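Local structure of 5-carboxymethyl-2-hydroxymuconate semialdehyde dehydrogenase (Thermus thermophilus, 2D4E) at residues C[177-182]-C[206-211]; C[97-102]-C[123-128]; C[8-13]-C[106-111]. The protein probably catalyses the NAD-dependent oxidation of 5-carboxymethyl-2-hydroxymuconate semialdehyde to the corresponding carboxylate, as an aldehyde dehydrogenase. All coordinates share one frame; numbering follows the deposited sequence. Where two conformers were deposited one is given.

Contact 1 (C[177-182]-C[206-211])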
# COMPACT_ATOMS: atom_id res chain seq x y z
N MET C 177 4.95 0.23 -30.10
CA MET C 177 4.29 -0.15 -28.85
C MET C 177 5.23 -0.76 -27.81
O MET C 177 5.20 -0.38 -26.64
CB MET C 177 3.15 -1.13 -29.14
CG MET C 177 2.48 -1.74 -27.92
SD MET C 177 1.76 -0.54 -26.81
CE MET C 177 2.34 -1.16 -25.23
N LEU C 178 6.07 -1.69 -28.24
CA LEU C 178 6.97 -2.35 -27.31
C LEU C 178 8.16 -1.51 -26.85
O LEU C 178 8.70 -1.76 -25.77
CB LEU C 178 7.45 -3.67 -27.92
CG LEU C 178 6.29 -4.61 -28.26
CD1 LEU C 178 6.83 -5.90 -28.83
CD2 LEU C 178 5.45 -4.88 -27.02
N SER C 179 8.57 -0.52 -27.63
CA SER C 179 9.70 0.30 -27.21
C SER C 179 9.20 1.40 -26.27
O SER C 179 9.82 1.66 -25.25
CB SER C 179 10.42 0.92 -28.41
OG SER C 179 9.61 1.86 -29.09
N THR C 180 8.07 2.01 -26.60
CA THR C 180 7.50 3.06 -25.76
C THR C 180 7.03 2.49 -24.43
O THR C 180 6.94 3.22 -23.44
CB THR C 180 6.31 3.78 -26.45
OG1 THR C 180 5.27 2.84 -26.73
CG2 THR C 180 6.78 4.45 -27.74
N TRP C 181 6.74 1.19 -24.41
CA TRP C 181 6.31 0.50 -23.19
C TRP C 181 7.41 0.61 -22.12
O TRP C 181 7.12 0.62 -20.92
CB TRP C 181 6.04 -0.97 -23.50
CG TRP C 181 5.60 -1.82 -22.32
CD1 TRP C 181 6.17 -3.00 -21.90
CD2 TRP C 181 4.49 -1.58 -21.45
NE1 TRP C 181 5.48 -3.49 -20.83
CE2 TRP C 181 4.45 -2.65 -20.52
CE3 TRP C 181 3.53 -0.56 -21.35
CZ2 TRP C 181 3.48 -2.73 -19.51
CZ3 TRP C 181 2.56 -0.64 -20.35
CH2 TRP C 181 2.55 -1.72 -19.44
N ARG C 182 8.66 0.69 -22.55
CA ARG C 182 9.80 0.77 -21.63
C ARG C 182 10.35 2.19 -21.51
O ARG C 182 10.77 2.62 -20.43
CB ARG C 182 10.92 -0.15 -22.11
CG ARG C 182 10.46 -1.56 -22.45
CD ARG C 182 10.05 -2.36 -21.22
NE ARG C 182 10.22 -3.79 -21.48
CZ ARG C 182 10.59 -4.68 -20.57
NH1 ARG C 182 10.81 -4.31 -19.31
NH2 ARG C 182 10.74 -5.96 -20.91
N THR C 206 13.65 5.39 -35.52
CA THR C 206 14.28 6.64 -35.94
C THR C 206 13.22 7.73 -35.98
O THR C 206 13.49 8.88 -35.64
CB THR C 206 14.94 6.49 -37.33
OG1 THR C 206 16.21 5.84 -37.19
CG2 THR C 206 15.12 7.85 -37.99
N LYS C 207 12.00 7.36 -36.38
CA LYS C 207 10.90 8.31 -36.44
C LYS C 207 10.55 8.78 -35.03
O LYS C 207 10.29 9.97 -34.79
CB LYS C 207 9.68 7.65 -37.10
CG LYS C 207 8.47 8.57 -37.23
CD LYS C 207 8.77 9.78 -38.12
CE LYS C 207 7.53 10.64 -38.28
NZ LYS C 207 7.72 11.74 -39.27
N LEU C 208 10.53 7.84 -34.09
CA LEU C 208 10.23 8.13 -32.70
C LEU C 208 11.26 9.12 -32.17
O LEU C 208 10.92 10.06 -31.45
CB LEU C 208 10.26 6.84 -31.87
CG LEU C 208 10.05 7.00 -30.36
CD1 LEU C 208 8.71 7.67 -30.09
CD2 LEU C 208 10.12 5.62 -29.68
N ALA C 209 12.53 8.91 -32.52
CA ALA C 209 13.57 9.83 -32.08
C ALA C 209 13.28 11.23 -32.61
O ALA C 209 13.48 12.22 -31.91
CB ALA C 209 14.93 9.36 -32.56
N GLU C 210 12.80 11.31 -33.85
CA GLU C 210 12.48 12.61 -34.44
C GLU C 210 11.45 13.31 -33.57
O GLU C 210 11.58 14.49 -33.25
CB GLU C 210 11.93 12.45 -35.86
CG GLU C 210 12.92 11.89 -36.86
CD GLU C 210 12.40 11.89 -38.28
OE1 GLU C 210 13.07 11.33 -39.17
OE2 GLU C 210 11.32 12.47 -38.52
N ILE C 211 10.43 12.55 -33.18
CA ILE C 211 9.37 13.08 -32.34
C ILE C 211 9.87 13.52 -30.97
O ILE C 211 9.51 14.59 -30.50
CB ILE C 211 8.24 12.04 -32.19
CG1 ILE C 211 7.55 11.84 -33.54
CG2 ILE C 211 7.25 12.48 -31.12
CD1 ILE C 211 6.53 10.72 -33.57

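Contact 2 (C[97-102]-C[123-128])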
# COMPACT_ATOMS: atom_id res chain seq x y z
N GLU C 97 1.36 13.82 -27.17
CA GLU C 97 0.67 14.73 -28.07
C GLU C 97 1.26 14.65 -29.47
O GLU C 97 0.52 14.58 -30.46
CB GLU C 97 0.77 16.16 -27.52
CG GLU C 97 0.13 17.22 -28.40
CD GLU C 97 0.11 18.60 -27.74
OE1 GLU C 97 1.19 19.10 -27.34
OE2 GLU C 97 -0.99 19.18 -27.62
N LEU C 98 2.59 14.65 -29.57
CA LEU C 98 3.27 14.58 -30.86
C LEU C 98 3.13 13.23 -31.55
O LEU C 98 3.13 13.17 -32.78
CB LEU C 98 4.74 14.97 -30.70
CG LEU C 98 4.94 16.45 -30.36
CD1 LEU C 98 6.41 16.76 -30.16
CD2 LEU C 98 4.36 17.31 -31.49
N ILE C 99 3.04 12.15 -30.78
CA ILE C 99 2.86 10.83 -31.36
C ILE C 99 1.49 10.85 -32.06
O ILE C 99 1.33 10.34 -33.18
CB ILE C 99 2.88 9.72 -30.27
CG1 ILE C 99 4.32 9.49 -29.80
CG2 ILE C 99 2.29 8.42 -30.82
CD1 ILE C 99 4.45 8.49 -28.66
N GLU C 100 0.51 11.45 -31.39
CA GLU C 100 -0.83 11.54 -31.95
C GLU C 100 -0.84 12.38 -33.23
O GLU C 100 -1.55 12.06 -34.19
CB GLU C 100 -1.79 12.14 -30.92
CG GLU C 100 -2.06 11.20 -29.74
CD GLU C 100 -2.80 11.87 -28.58
OE1 GLU C 100 -3.03 11.18 -27.56
OE2 GLU C 100 -3.14 13.06 -28.68
N LYS C 101 -0.04 13.45 -33.26
CA LYS C 101 0.02 14.33 -34.42
C LYS C 101 0.66 13.64 -35.62
O LYS C 101 0.33 13.94 -36.76
CB LYS C 101 0.80 15.61 -34.09
CG LYS C 101 0.48 16.75 -35.04
CD LYS C 101 1.40 17.95 -34.87
CE LYS C 101 2.77 17.69 -35.50
NZ LYS C 101 3.62 18.92 -35.53
N HIS C 102 1.60 12.74 -35.35
CA HIS C 102 2.28 12.01 -36.41
C HIS C 102 1.76 10.58 -36.52
O HIS C 102 2.39 9.73 -37.13
CB HIS C 102 3.79 11.98 -36.14
CG HIS C 102 4.43 13.33 -36.11
ND1 HIS C 102 4.77 14.02 -37.25
CD2 HIS C 102 4.77 14.13 -35.07
CE1 HIS C 102 5.30 15.18 -36.92
NE2 HIS C 102 5.32 15.28 -35.60
N ALA C 123 -4.03 1.40 -34.31
CA ALA C 123 -4.51 1.28 -32.94
C ALA C 123 -3.32 1.17 -31.99
O ALA C 123 -3.38 1.62 -30.84
CB ALA C 123 -5.41 0.05 -32.79
N GLN C 124 -2.24 0.57 -32.47
CA GLN C 124 -1.03 0.40 -31.67
C GLN C 124 -0.35 1.75 -31.43
O GLN C 124 0.29 1.96 -30.40
CB GLN C 124 -0.06 -0.56 -32.37
CG GLN C 124 -0.58 -1.98 -32.44
CD GLN C 124 -0.17 -2.79 -31.23
OE1 GLN C 124 0.96 -3.25 -31.14
NE2 GLN C 124 -1.09 -2.96 -30.29
N VAL C 125 -0.49 2.67 -32.39
CA VAL C 125 0.09 4.00 -32.24
C VAL C 125 -0.65 4.68 -31.10
O VAL C 125 -0.05 5.39 -30.29
CB VAL C 125 -0.05 4.85 -33.51
CG1 VAL C 125 0.38 6.28 -33.23
CG2 VAL C 125 0.80 4.26 -34.63
N ALA C 126 -1.96 4.48 -31.04
CA ALA C 126 -2.75 5.07 -29.97
C ALA C 126 -2.28 4.51 -28.61
O ALA C 126 -2.19 5.24 -27.63
CB ALA C 126 -4.23 4.77 -30.19
N ARG C 127 -1.99 3.21 -28.56
CA ARG C 127 -1.51 2.60 -27.32
C ARG C 127 -0.15 3.17 -26.95
O ARG C 127 0.15 3.34 -25.77
CB ARG C 127 -1.41 1.07 -27.47
CG ARG C 127 -2.72 0.33 -27.29
CD ARG C 127 -3.18 0.28 -25.82
NE ARG C 127 -2.27 -0.49 -24.95
CZ ARG C 127 -1.25 0.03 -24.27
NH1 ARG C 127 -0.98 1.33 -24.32
NH2 ARG C 127 -0.47 -0.77 -23.54
N ALA C 128 0.67 3.44 -27.95
CA ALA C 128 2.00 4.00 -27.73
C ALA C 128 1.86 5.38 -27.10
O ALA C 128 2.57 5.72 -26.15
CB ALA C 128 2.76 4.10 -29.04

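Contact 3 (C[8-13]-C[106-111])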
# COMPACT_ATOMS: atom_id res chain seq x y z
N ALA C 8 -7.80 2.86 -42.65
CA ALA C 8 -7.59 3.14 -41.24
C ALA C 8 -7.60 4.66 -41.01
O ALA C 8 -6.92 5.17 -40.12
CB ALA C 8 -6.27 2.54 -40.77
N GLY C 9 -8.37 5.37 -41.83
CA GLY C 9 -8.46 6.81 -41.71
C GLY C 9 -7.27 7.54 -42.30
O GLY C 9 -7.14 8.76 -42.15
N ILE C 10 -6.38 6.80 -42.96
CA ILE C 10 -5.19 7.40 -43.56
C ILE C 10 -5.35 7.49 -45.09
O ILE C 10 -5.73 6.53 -45.74
CB ILE C 10 -3.93 6.56 -43.22
CG1 ILE C 10 -3.80 6.43 -41.70
CG2 ILE C 10 -2.69 7.22 -43.80
CD1 ILE C 10 -2.70 5.49 -41.25
N SER C 11 -5.06 8.67 -45.64
CA SER C 11 -5.19 8.87 -47.08
C SER C 11 -4.15 8.07 -47.85
O SER C 11 -3.02 7.90 -47.38
CB SER C 11 -5.04 10.36 -47.43
OG SER C 11 -3.70 10.78 -47.28
N TRP C 12 -4.52 7.59 -49.03
CA TRP C 12 -3.57 6.82 -49.81
C TRP C 12 -2.36 7.69 -50.17
O TRP C 12 -1.25 7.18 -50.31
CB TRP C 12 -4.23 6.27 -51.08
CG TRP C 12 -3.47 5.12 -51.66
CD1 TRP C 12 -2.51 5.17 -52.63
CD2 TRP C 12 -3.51 3.76 -51.20
NE1 TRP C 12 -1.94 3.92 -52.80
CE2 TRP C 12 -2.54 3.04 -51.94
CE3 TRP C 12 -4.27 3.07 -50.24
CZ2 TRP C 12 -2.30 1.67 -51.74
CZ3 TRP C 12 -4.04 1.71 -50.04
CH2 TRP C 12 -3.06 1.03 -50.79
N GLU C 13 -2.58 8.99 -50.31
CA GLU C 13 -1.50 9.92 -50.64
C GLU C 13 -0.42 9.88 -49.57
O GLU C 13 0.78 9.87 -49.87
CB GLU C 13 -2.03 11.35 -50.79
CG GLU C 13 -2.88 11.61 -52.04
CD GLU C 13 -4.16 10.79 -52.08
OE1 GLU C 13 -4.94 10.85 -51.10
OE2 GLU C 13 -4.40 10.10 -53.10
N LEU C 106 3.45 7.22 -38.48
CA LEU C 106 3.93 6.11 -37.66
C LEU C 106 3.26 4.79 -38.02
O LEU C 106 3.91 3.75 -38.14
CB LEU C 106 3.72 6.42 -36.16
CG LEU C 106 4.66 7.48 -35.54
CD1 LEU C 106 4.11 7.98 -34.22
CD2 LEU C 106 6.05 6.86 -35.36
N ALA C 107 1.94 4.83 -38.20
CA ALA C 107 1.19 3.63 -38.55
C ALA C 107 1.66 3.08 -39.89
O ALA C 107 1.96 1.90 -40.02
CB ALA C 107 -0.29 3.95 -38.60
N VAL C 108 1.71 3.95 -40.90
CA VAL C 108 2.14 3.52 -42.22
C VAL C 108 3.56 2.98 -42.21
O VAL C 108 3.85 1.92 -42.78
CB VAL C 108 2.05 4.67 -43.24
CG1 VAL C 108 2.64 4.23 -44.58
CG2 VAL C 108 0.60 5.10 -43.42
N MET C 109 4.45 3.70 -41.54
CA MET C 109 5.84 3.30 -41.47
C MET C 109 5.99 1.89 -40.88
O MET C 109 6.62 1.02 -41.49
CB MET C 109 6.62 4.30 -40.61
CG MET C 109 8.11 4.07 -40.60
SD MET C 109 8.94 5.39 -39.71
CE MET C 109 8.61 6.77 -40.79
N GLU C 110 5.42 1.67 -39.70
CA GLU C 110 5.53 0.37 -39.06
C GLU C 110 4.80 -0.71 -39.84
O GLU C 110 5.22 -1.87 -39.86
CB GLU C 110 5.01 0.46 -37.62
CG GLU C 110 4.99 -0.88 -36.89
CD GLU C 110 5.00 -0.72 -35.38
OE1 GLU C 110 4.59 -1.67 -34.69
OE2 GLU C 110 5.44 0.35 -34.89
N CYS C 111 3.71 -0.33 -40.50
CA CYS C 111 2.95 -1.28 -41.30
C CYS C 111 3.83 -1.79 -42.45
O CYS C 111 3.97 -3.00 -42.65
CB CYS C 111 1.70 -0.60 -41.85
SG CYS C 111 0.77 -1.61 -43.01

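Contact 1 (C[177-182]-C[206-211])
Leu-208 reaches across from helix 203-214 to Ser-179 and Thr-180 on helix 175-188. Both helices belong to the Rossmann-type NAD-binding fold. They are the crossover helices before and after strand 193-196 in a run of consecutive beta-alpha-beta units. The backbones stay well apart: the closest CA atoms, of Thr-180 and Leu-208, are 9.0 Å from each other. A single leucine branch spans the gap. CG of Leu-208 is anti to the backbone N (chi1 176°), and this carries the isopropyl end out toward helix 175-188. Its CD2 then leads. The CB of Ser-179 also points across the gap, and its OG lies 3.8 Å from CD2 of Leu-208. That is a van der Waals contact. The hydroxyl is hydrogen-bonded instead to the backbone O of Pro-175, one turn back in its own helix. Thr-180 approaches at a slant to the leucine and divides its two branches by character. OG1 hydrogen-bonds to the backbone O of Leu-176 and to Asn-131 ND2 of helix 118-136. CG2 is the branch given to the apolar contact. On the opposite side from this contact, Leu-178 touches the bound NAD. The methyl CD2 of Leu-208 sits at the apex of a nearly equilateral triangle. Thr-180 CG2 is 4.0 Å from Leu-208 CD2 and 4.1 Å from Ser-179 OG.

Contact 2 (C[97-102]-C[123-128])
Ile-99 and Val-125 join helix 85-101 to helix 118-136, two members of the helical layer in the N-terminal part of this aldehyde dehydrogenase. The contact is at the C-terminal end of helix 85-101 and in the middle of helix 118-136. The CA atoms of the two residues are 7.4 Å apart. Their side chains run past each other in opposite senses, methyl alongside methyl. CG2 of Ile-99 meets CG1 of Val-125 at 3.7 Å. The same CG2 also lies 3.9 Å from the backbone O of Val-125, so it rests against the helix surface as well as the valine branch. CG1 of Val-125 is anti to its own N (chi1 171°), which turns it to face Ile-99. The longer arm of the isoleucine goes a turn further. Its CD1 stands 4.2 Å from the backbone O of Ala-128, with the small CB of that alanine slightly more distant. Leu-106 of helix 103-114 touches both Ile-99 and Val-125 and adds a third apolar wall. The methyls make only non-directional contacts, so this buried joint depends on shape fit rather than on polar bonds.

Contact 3 (C[8-13]-C[106-111])
Ile-10 makes every apolar contact from the N-terminal segment, touching Ala-107 and Val-108. Its two branches reach different points on helix 103-114. CD1 touches CB of Ala-107 at 3.9 Å. CG2 touches CG2 of Val-108, also at 3.9 Å. CD1 is close to that same valine methyl too, at 4.0 Å, so Val-108 CG2 packs against both branches of the isoleucine. With chi1 at -56°, CG1 of Ile-10 stands trans to the carbonyl carbon, and CD1 extends from there to Ala-107. The two branched side chains meet at a slant. Ile-15 and Val-18 of helix 12-24 also touch Val-108, so the isoleucine belongs to a wider apolar patch.

The backbone sets up this reach. Strands 6-7 and 10-11 form a short antiparallel beta hairpin. Ala-8 and Gly-9 make its two-residue turn, and both have positive phi, with values close to a type I' turn. Ile-10 follows directly on the returning strand, with its CB pointing at helix 103-114.

Polar side chains of both segments find their partners outside this contact. Ser-11 is the N-cap residue of helix 12-24, and its OG is hydrogen-bonded to OG1 of Thr-14. From the other segment, Glu-110 uses its OE2 to accept the backbone N-H of Leu-176 at the start of helix 175-188.

How the contacts relate
From the N terminus, contact 3 opens first, at residues 8-13, which run from the hairpin turn into helix 12-24. It closes a long loop at helix 103-114. Contact 2 opens inside that loop, at 97-102, and closes beyond it, at 123-128, so the two cross. Contact 1 follows in series, joining 177-182 to 206-211 around strand 193-196. Neighbouring segments bring the three together. Leu-106 of helix 103-114 packs on Lys-207 and Ile-211, while Leu-98 also meets Ile-211. Thr-180 and Met-177 lie against helix 118-136. The N-terminal hairpin, the early helices and the helices of the NAD-binding fold are thus tied together by side-chain packing.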